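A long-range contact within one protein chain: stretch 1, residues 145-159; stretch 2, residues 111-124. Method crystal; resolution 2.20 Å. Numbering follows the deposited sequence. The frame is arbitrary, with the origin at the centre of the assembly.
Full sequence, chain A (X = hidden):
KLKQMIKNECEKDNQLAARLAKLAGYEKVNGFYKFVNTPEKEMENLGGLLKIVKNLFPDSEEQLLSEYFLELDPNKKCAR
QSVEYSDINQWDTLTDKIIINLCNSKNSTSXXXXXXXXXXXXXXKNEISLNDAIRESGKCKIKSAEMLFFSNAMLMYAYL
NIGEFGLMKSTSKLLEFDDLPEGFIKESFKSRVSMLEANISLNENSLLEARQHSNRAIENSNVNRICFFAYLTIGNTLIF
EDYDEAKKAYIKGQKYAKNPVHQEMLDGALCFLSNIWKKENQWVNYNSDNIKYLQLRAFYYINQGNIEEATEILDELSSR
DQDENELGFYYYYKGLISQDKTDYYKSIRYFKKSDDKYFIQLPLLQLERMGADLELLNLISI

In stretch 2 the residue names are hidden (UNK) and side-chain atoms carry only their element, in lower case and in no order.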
# COMPACT_ATOMS: atom_id res chain seq x y z
N ALA A 145 -21.62 -15.96 4.99
CA ALA A 145 -21.43 -14.65 4.38
C ALA A 145 -20.80 -13.67 5.37
O ALA A 145 -19.80 -13.02 5.06
CB ALA A 145 -22.77 -14.11 3.88
N GLU A 146 -21.36 -13.60 6.58
CA GLU A 146 -20.87 -12.67 7.60
C GLU A 146 -19.36 -12.75 7.75
O GLU A 146 -18.65 -11.75 7.62
CB GLU A 146 -21.56 -12.95 8.94
CG GLU A 146 -23.04 -12.61 8.97
CD GLU A 146 -23.91 -13.71 8.41
OE1 GLU A 146 -23.39 -14.81 8.14
OE2 GLU A 146 -25.13 -13.47 8.22
N MSE A 147 -18.84 -13.95 8.00
CA MSE A 147 -17.41 -14.09 8.20
C MSE A 147 -16.65 -13.85 6.91
O MSE A 147 -15.58 -13.23 6.93
CB MSE A 147 -17.08 -15.45 8.80
CG MSE A 147 -17.39 -15.53 10.30
SE MSE A 147 -16.71 -13.99 11.33
CE MSE A 147 -18.31 -12.86 11.35
N LEU A 148 -17.22 -14.29 5.78
CA LEU A 148 -16.64 -13.92 4.49
C LEU A 148 -16.48 -12.41 4.39
O LEU A 148 -15.48 -11.91 3.86
CB LEU A 148 -17.50 -14.45 3.34
CG LEU A 148 -17.37 -15.92 2.96
CD1 LEU A 148 -18.43 -16.30 1.93
CD2 LEU A 148 -15.98 -16.22 2.44
N PHE A 149 -17.45 -11.67 4.93
CA PHE A 149 -17.32 -10.23 5.02
C PHE A 149 -16.23 -9.84 6.01
O PHE A 149 -15.29 -9.11 5.67
CB PHE A 149 -18.67 -9.62 5.41
CG PHE A 149 -18.70 -8.11 5.39
CD1 PHE A 149 -18.26 -7.38 6.47
CD2 PHE A 149 -19.20 -7.44 4.29
CE1 PHE A 149 -18.30 -5.99 6.45
CE2 PHE A 149 -19.24 -6.06 4.26
CZ PHE A 149 -18.79 -5.33 5.35
N PHE A 150 -16.31 -10.37 7.24
CA PHE A 150 -15.48 -9.84 8.31
C PHE A 150 -14.02 -10.23 8.15
O PHE A 150 -13.13 -9.45 8.51
CB PHE A 150 -16.01 -10.30 9.67
CG PHE A 150 -15.38 -9.59 10.84
CD1 PHE A 150 -15.74 -8.28 11.14
CD2 PHE A 150 -14.42 -10.21 11.62
CE1 PHE A 150 -15.16 -7.62 12.20
CE2 PHE A 150 -13.84 -9.55 12.68
CZ PHE A 150 -14.21 -8.25 12.97
N SER A 151 -13.75 -11.41 7.59
CA SER A 151 -12.37 -11.78 7.32
C SER A 151 -11.70 -10.82 6.35
O SER A 151 -10.47 -10.80 6.26
CB SER A 151 -12.30 -13.21 6.76
OG SER A 151 -13.01 -13.32 5.54
N ASN A 152 -12.48 -10.01 5.62
CA ASN A 152 -11.92 -8.95 4.80
C ASN A 152 -11.97 -7.59 5.49
O ASN A 152 -10.97 -6.86 5.46
CB ASN A 152 -12.64 -8.88 3.46
CG ASN A 152 -12.26 -10.02 2.54
OD1 ASN A 152 -11.17 -10.02 1.96
ND2 ASN A 152 -13.14 -11.01 2.40
N ALA A 153 -13.09 -7.26 6.13
CA ALA A 153 -13.21 -5.97 6.80
C ALA A 153 -12.19 -5.82 7.92
O ALA A 153 -11.71 -4.71 8.17
CB ALA A 153 -14.63 -5.81 7.36
N MSE A 154 -11.84 -6.92 8.59
CA MSE A 154 -10.87 -6.88 9.68
C MSE A 154 -9.49 -6.49 9.20
O MSE A 154 -8.67 -5.98 9.97
CB MSE A 154 -10.81 -8.24 10.38
CG MSE A 154 -10.06 -9.30 9.60
SE MSE A 154 -10.06 -11.02 10.50
CE MSE A 154 -8.71 -11.95 9.45
N LEU A 155 -9.22 -6.73 7.91
CA LEU A 155 -7.93 -6.37 7.35
C LEU A 155 -7.75 -4.86 7.32
O LEU A 155 -6.61 -4.37 7.34
CB LEU A 155 -7.79 -6.95 5.94
CG LEU A 155 -7.76 -8.47 5.81
CD1 LEU A 155 -7.54 -8.88 4.36
CD2 LEU A 155 -6.70 -9.08 6.71
N MSE A 156 -8.84 -4.11 7.28
CA MSE A 156 -8.79 -2.65 7.21
C MSE A 156 -8.22 -2.04 8.49
O MSE A 156 -7.54 -1.02 8.43
CB MSE A 156 -10.18 -2.08 6.94
CG MSE A 156 -10.77 -2.49 5.61
SE MSE A 156 -12.53 -1.72 5.32
CE MSE A 156 -12.02 0.17 5.19
N TYR A 157 -8.50 -2.68 9.63
CA TYR A 157 -7.93 -2.20 10.88
C TYR A 157 -6.42 -2.35 10.89
O TYR A 157 -5.70 -1.43 11.31
CB TYR A 157 -8.55 -2.93 12.07
CG TYR A 157 -10.03 -2.64 12.27
CD1 TYR A 157 -10.45 -1.41 12.76
CD2 TYR A 157 -10.99 -3.59 11.97
CE1 TYR A 157 -11.79 -1.14 12.95
CE2 TYR A 157 -12.34 -3.33 12.15
CZ TYR A 157 -12.73 -2.10 12.64
OH TYR A 157 -14.06 -1.83 12.82
N ALA A 158 -5.91 -3.50 10.44
CA ALA A 158 -4.47 -3.71 10.38
C ALA A 158 -3.81 -2.74 9.40
O ALA A 158 -2.79 -2.12 9.71
CB ALA A 158 -4.16 -5.16 10.01
N TYR A 159 -4.40 -2.60 8.20
CA TYR A 159 -3.89 -1.64 7.22
C TYR A 159 -3.90 -0.23 7.79
O TYR A 159 -2.97 0.55 7.54
CB TYR A 159 -4.72 -1.71 5.94
CG TYR A 159 -4.47 -2.93 5.09
CD1 TYR A 159 -3.17 -3.36 4.82
CD2 TYR A 159 -5.52 -3.66 4.56
CE1 TYR A 159 -2.94 -4.48 4.05
CE2 TYR A 159 -5.30 -4.78 3.79
CZ TYR A 159 -4.01 -5.19 3.53
OH TYR A 159 -3.79 -6.31 2.76
N UNK A 111 -17.46 -22.28 15.30
CA UNK A 111 -16.01 -22.44 15.21
C UNK A 111 -15.41 -21.47 14.21
O UNK A 111 -14.34 -20.91 14.44
c UNK A 111 -15.73 -26.33 15.36
o UNK A 111 -15.04 -26.51 14.36
c UNK A 111 -15.67 -23.88 14.82
n UNK A 111 -16.22 -27.34 16.09
c UNK A 111 -16.08 -24.93 15.83
N UNK A 112 -16.10 -21.27 13.08
CA UNK A 112 -15.61 -20.37 12.05
C UNK A 112 -15.55 -18.93 12.56
O UNK A 112 -14.55 -18.23 12.38
o UNK A 112 -17.49 -20.77 8.22
c UNK A 112 -16.50 -20.49 10.82
o UNK A 112 -17.87 -18.61 8.12
c UNK A 112 -16.36 -19.39 9.79
c UNK A 112 -17.30 -19.60 8.62
N UNK A 113 -16.63 -18.48 13.20
CA UNK A 113 -16.63 -17.15 13.82
C UNK A 113 -15.51 -17.03 14.84
O UNK A 113 -14.81 -16.01 14.89
c UNK A 113 -19.56 -17.14 12.49
c UNK A 113 -20.57 -13.02 14.16
n UNK A 113 -20.55 -16.41 11.87
c UNK A 113 -21.48 -13.06 13.10
c UNK A 113 -21.56 -14.15 12.27
c UNK A 113 -19.77 -15.20 13.59
c UNK A 113 -20.69 -15.22 12.52
c UNK A 113 -19.71 -14.07 14.42
c UNK A 113 -19.05 -16.44 13.55
c UNK A 113 -17.98 -16.88 14.49
N UNK A 114 -15.32 -18.06 15.66
CA UNK A 114 -14.28 -18.01 16.67
C UNK A 114 -12.90 -17.91 16.07
O UNK A 114 -12.03 -17.20 16.59
N UNK A 115 -12.66 -18.61 14.96
CA UNK A 115 -11.35 -18.58 14.33
C UNK A 115 -11.10 -17.24 13.65
O UNK A 115 -9.99 -16.70 13.72
n UNK A 115 -11.66 -23.55 11.15
c UNK A 115 -11.69 -22.22 13.24
c UNK A 115 -11.04 -21.09 14.03
c UNK A 115 -11.21 -19.74 13.35
c UNK A 115 -11.00 -22.46 11.92
N UNK A 116 -12.12 -16.69 12.99
CA UNK A 116 -11.95 -15.41 12.31
C UNK A 116 -11.73 -14.29 13.32
O UNK A 116 -10.83 -13.46 13.16
c UNK A 116 -13.15 -15.12 11.39
c UNK A 116 -13.04 -13.72 10.80
c UNK A 116 -13.22 -16.15 10.28
N UNK A 117 -12.54 -14.25 14.38
CA UNK A 117 -12.35 -13.23 15.40
C UNK A 117 -11.06 -13.45 16.17
O UNK A 117 -10.45 -12.49 16.65
c UNK A 117 -15.59 -12.90 14.90
c UNK A 117 -14.69 -12.37 15.82
c UNK A 117 -15.90 -10.28 15.72
c UNK A 117 -16.64 -12.14 14.41
o UNK A 117 -17.82 -10.07 14.34
c UNK A 117 -16.78 -10.83 14.82
c UNK A 117 -14.86 -11.05 16.22
c UNK A 117 -13.55 -13.20 16.35
N UNK A 118 -10.62 -14.71 16.30
CA UNK A 118 -9.32 -14.97 16.90
C UNK A 118 -8.21 -14.36 16.05
O UNK A 118 -7.28 -13.74 16.58
o UNK A 118 -7.90 -16.75 17.74
c UNK A 118 -9.11 -16.48 17.06
N UNK A 119 -8.29 -14.53 14.72
CA UNK A 119 -7.32 -13.88 13.84
C UNK A 119 -7.39 -12.36 13.97
O UNK A 119 -6.36 -11.69 14.02
c UNK A 119 -7.62 -15.98 10.54
c UNK A 119 -7.32 -15.76 12.01
c UNK A 119 -7.57 -14.29 12.39
c UNK A 119 -5.89 -16.15 12.33
N UNK A 120 -8.61 -11.82 14.01
CA UNK A 120 -8.81 -10.38 14.21
C UNK A 120 -8.08 -9.89 15.45
O UNK A 120 -7.37 -8.87 15.43
n UNK A 120 -10.12 -7.59 13.99
c UNK A 120 -10.65 -8.68 14.65
n UNK A 120 -11.44 -6.81 15.48
c UNK A 120 -10.60 -6.48 14.51
c UNK A 120 -11.49 -8.18 15.58
c UNK A 120 -10.31 -10.09 14.29
N UNK A 121 -8.24 -10.62 16.56
CA UNK A 121 -7.63 -10.22 17.82
C UNK A 121 -6.12 -10.38 17.79
O UNK A 121 -5.39 -9.55 18.36
n UNK A 121 -9.14 -9.24 21.19
n UNK A 121 -7.97 -8.30 22.93
c UNK A 121 -8.24 -11.03 18.96
c UNK A 121 -8.47 -8.21 21.70
n UNK A 121 -8.31 -7.11 21.00
c UNK A 121 -9.68 -10.65 19.26
c UNK A 121 -9.73 -9.26 19.86
N UNK A 122 -5.62 -11.43 17.14
CA UNK A 122 -4.18 -11.58 16.99
C UNK A 122 -3.59 -10.45 16.16
O UNK A 122 -2.45 -10.03 16.38
c UNK A 122 -3.78 -15.43 16.63
n UNK A 122 -3.84 -17.91 16.87
c UNK A 122 -4.09 -14.11 17.31
c UNK A 122 -3.85 -12.94 16.38
c UNK A 122 -4.06 -16.60 17.55
N UNK A 123 -4.36 -9.94 15.19
CA UNK A 123 -3.91 -8.77 14.44
C UNK A 123 -3.93 -7.52 15.32
O UNK A 123 -3.03 -6.68 15.23
c UNK A 123 -4.78 -8.57 13.20
c UNK A 123 -3.16 -9.21 11.40
c UNK A 123 -4.52 -9.49 12.01
c UNK A 123 -5.62 -9.33 10.97
N UNK A 124 -4.96 -7.38 16.16
CA UNK A 124 -5.01 -6.24 17.08
C UNK A 124 -3.78 -6.20 17.98
O UNK A 124 -3.21 -5.12 18.21
c UNK A 124 -6.28 -6.30 17.93
o UNK A 124 -8.63 -6.57 17.56
n UNK A 124 -7.43 -5.69 15.87
c UNK A 124 -7.55 -6.19 17.10
O HOH W 1 -23.04 -16.79 10.60
O HOH W 2 -7.96 -6.71 12.30

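Position 111 carries three carbons, the third bearing one oxygen and one nitrogen: Gln 111, an amide out of reach of stretch 1, its NE2 hydrogen-bonded elsewhere in the structure. Position 112 has three carbons ending in two oxygens, a carboxylate, and one oxygen lies 3.3 Å from CB of Met 147: Glu 112. Both oxygens are hydrogen-bonded just outside the stretches, so they have polar partners although one lies beside an apolar neighbour.

At 113 one carbon leads to fused five- and six-membered rings with eight carbons and one nitrogen. Their broad face receives the selenomethionine Met 147, whose CE stands 3.3 Å above the centroid of the six-membered ring, almost on the normal: Trp 113. A water joins the helices, accepting from Trp 113 NE1 (2.8 Å) and donating to Glu 146 OE1 (3.2 Å).

Position 114 has no side-chain atoms: Gly 114, which contributes no side chain to this contact. At 115 four carbons in a row end in nitrogen: Lys 115, out of reach and partly exposed, as suits an amine.

Position 116 has one carbon carrying two more, one of them 3.7 Å from SE of Met 147: Val 116. This compact knob sits among Met 147, Phe 150, Ser 151 and Met 154. Position 117 shows one carbon, then a ring of six carbons bearing one oxygen, in an offset stack with Phe 150, planes 12° apart: Tyr 117. A flat ring suits this stack, while its hydroxyl bonds elsewhere in the structure.

One carbon and one oxygen, out of reach of stretch 1, make 118 Ser 118, small, polar and partly exposed. At 119 are four carbons forked at the second; CB meets CE of Met 154 at 3.9 Å: Leu 119, apolar against apolar.

At 120 one carbon leads to a five-membered ring of three carbons and two nitrogens, whose face receives the edge of Phe 150: His 120. A water hydrogen-bonds to both His 120 ND1 (2.9 Å) and Met 154 O (2.5 Å), so the ring serves packing and polar bridging together.

Three carbons, a nitrogen and a carbon with two more nitrogens identify 121 as Arg 121, buried but with NE and NH2 hydrogen-bonded elsewhere; four carbons ending in nitrogen identify 122 as Lys 122, exposed, as suits its amine. Neither reaches stretch 1. Position 123, four carbons forked at the second, packs its branched apolar surface against Met 154, Leu 155 and Ala 158: Leu 123. Position 124, two carbons with a terminal oxygen and nitrogen, is Asn 124, exposed and polar, its OD1 accepting a weak bond from Arg 121 NH1.

The helices run nearly parallel, 4° apart with axes 9.8 Å at closest approach. No direct hydrogen bond crosses; interlocking knobs, aromatic packing and two bridging waters make the contact.

Stretch 2 111-124: QEWGKVYSLHRKLN
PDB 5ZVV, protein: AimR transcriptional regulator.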